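Local atomic coordinates of putative bacteriocin (Brevibacillus laterosporus, PDB entry 4OZK), a protein that probably kills or inhibits a broad range of bacteria as a leaderless class IId bacteriocin with a disulfide-stapled, defensin-like fold. Residues Gln17-Gly20 against Met25-His28. Sequence-based numbering, arbitrary orientation.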
loop_
_atom_site.group_PDB
_atom_site.type_symbol
_atom_site.label_atom_id
_atom_site.label_comp_id
_atom_site.label_asym_id
_atom_site.label_seq_id
_atom_site.Cartn_x
_atom_site.Cartn_y
_atom_site.Cartn_z
ATOM N N GLN A 17 4.918 -9.304 3.207
ATOM C CA GLN A 17 5.441 -9.792 4.478
ATOM C C GLN A 17 4.501 -10.880 4.899
ATOM O O GLN A 17 3.323 -10.831 4.561
ATOM C CB GLN A 17 5.375 -8.699 5.552
ATOM C CG GLN A 17 6.598 -7.812 5.680
ATOM C CD GLN A 17 6.419 -6.797 6.790
ATOM O OE1 GLN A 17 5.672 -7.037 7.738
ATOM N NE2 GLN A 17 7.086 -5.653 6.674
ATOM N N CYS A 18 4.989 -11.855 5.652
ATOM C CA CYS A 18 4.084 -12.855 6.206
ATOM C C CYS A 18 3.438 -12.332 7.488
ATOM O O CYS A 18 4.124 -11.801 8.373
ATOM C CB CYS A 18 4.814 -14.176 6.480
ATOM S SG CYS A 18 3.696 -15.504 7.028
ATOM N N HIS A 19 2.116 -12.458 7.579
ATOM C CA HIS A 19 1.416 -12.177 8.826
ATOM C C HIS A 19 1.379 -13.443 9.696
ATOM O O HIS A 19 0.758 -14.438 9.323
ATOM C CB HIS A 19 -0.006 -11.673 8.550
ATOM C CG HIS A 19 -0.609 -10.943 9.702
ATOM N ND1 HIS A 19 -1.027 -11.583 10.849
ATOM C CD2 HIS A 19 -0.838 -9.624 9.901
ATOM C CE1 HIS A 19 -1.502 -10.689 11.701
ATOM N NE2 HIS A 19 -1.398 -9.493 11.148
ATOM N N GLY A 20 2.037 -13.401 10.854
ATOM C CA GLY A 20 2.194 -14.585 11.689
ATOM C C GLY A 20 0.910 -15.169 12.249
ATOM O O GLY A 20 0.830 -16.362 12.569
ATOM N N MET A 25 0.188 -13.506 3.443
ATOM C CA MET A 25 1.069 -12.386 3.135
ATOM C C MET A 25 0.298 -11.105 2.838
ATOM O O MET A 25 -0.763 -11.133 2.200
ATOM C CB MET A 25 1.954 -12.716 1.931
ATOM C CG MET A 25 2.712 -14.020 2.040
ATOM S SD MET A 25 3.748 -14.215 0.583
ATOM C CE MET A 25 2.875 -13.149 -0.566
ATOM N N TYR A 26 0.846 -9.977 3.281
ATOM C CA TYR A 26 0.239 -8.674 3.020
ATOM C C TYR A 26 1.300 -7.666 2.591
ATOM O O TYR A 26 2.496 -7.818 2.889
ATOM C CB TYR A 26 -0.471 -8.152 4.274
ATOM C CG TYR A 26 0.487 -7.807 5.398
ATOM C CD1 TYR A 26 0.963 -6.504 5.561
ATOM C CD2 TYR A 26 0.920 -8.791 6.293
ATOM C CE1 TYR A 26 1.854 -6.193 6.583
ATOM C CE2 TYR A 26 1.799 -8.492 7.320
ATOM C CZ TYR A 26 2.261 -7.194 7.462
ATOM O OH TYR A 26 3.132 -6.909 8.486
ATOM N N ARG A 27 0.866 -6.635 1.881
ATOM C CA ARG A 27 1.729 -5.494 1.620
ATOM C C ARG A 27 0.882 -4.245 1.600
ATOM O O ARG A 27 -0.358 -4.321 1.565
ATOM C CB ARG A 27 2.503 -5.658 0.308
ATOM C CG ARG A 27 1.644 -5.702 -0.943
ATOM C CD ARG A 27 2.510 -5.980 -2.160
ATOM N NE ARG A 27 1.723 -5.959 -3.392
ATOM C CZ ARG A 27 2.172 -6.352 -4.580
ATOM N NH1 ARG A 27 3.411 -6.808 -4.706
ATOM N NH2 ARG A 27 1.378 -6.294 -5.642
ATOM N N HIS A 28 1.546 -3.095 1.620
ATOM C CA HIS A 28 0.857 -1.809 1.684
ATOM C C HIS A 28 0.937 -1.092 0.340
ATOM O O HIS A 28 2.028 -0.921 -0.209
ATOM C CB HIS A 28 1.494 -0.940 2.767
ATOM C CG HIS A 28 1.300 -1.469 4.158
ATOM N ND1 HIS A 28 0.411 -2.481 4.454
ATOM C CD2 HIS A 28 1.874 -1.114 5.333
ATOM C CE1 HIS A 28 0.445 -2.728 5.754
ATOM N NE2 HIS A 28 1.324 -1.915 6.308
#
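Gln17 and Tyr26 face each other as an antiparallel hydrogen-bonded pair near the turn of the beta hairpin made by strands 8-19 and 24-33, the first two strands of the three-stranded antiparallel sheet of this defensin-like module. Gln17 N donates to Tyr26 O (2.9 Å), and Tyr26 N returns a bond of the same length to Gln17 O, both bonds being moderately bent at the hydrogen. The next pair toward the turn, Cys18 and Met25, is non-hydrogen-bonded and brings the CA atoms to 4.3 Å. Here Met25 CA, 3.1 Å from Gln17 O, adds a CA-H...O contact to the same carbonyl.

Tyr26 contributes the largest share of the buried surface. With CG set between the backbone N and the carbonyl carbon (chi1 68°), its ring reaches across to the neighbouring strand, where Gln17 CB lies over one face in a CH-pi contact, 4.3 Å from the centroid of the Tyr26 ring. His19 meets the ring obliquely: its CB comes within 3.8 Å of Tyr26 CD2, while its imidazole CD2 approaches Tyr26 CE2. The two ring planes are inclined at 64°. ND1 of this imidazole accepts hydrogen bonds from the backbone N atoms of Leu21 and Glu22, tying His19 to the turn. Tyr26 also meets the ring of Trp45 from strand 38-48, so the hairpin contact continues toward the third strand.

Cys18 and Met25 project from the other face of the sheet, and the disulfide from Cys18 to Cys49 staples this outer strand to the C-terminus. Extended beyond CG, the Gln17 side chain crosses the tyrosine at a slant, leaving Gln17 OE1 2.7 Å from Tyr26 OH.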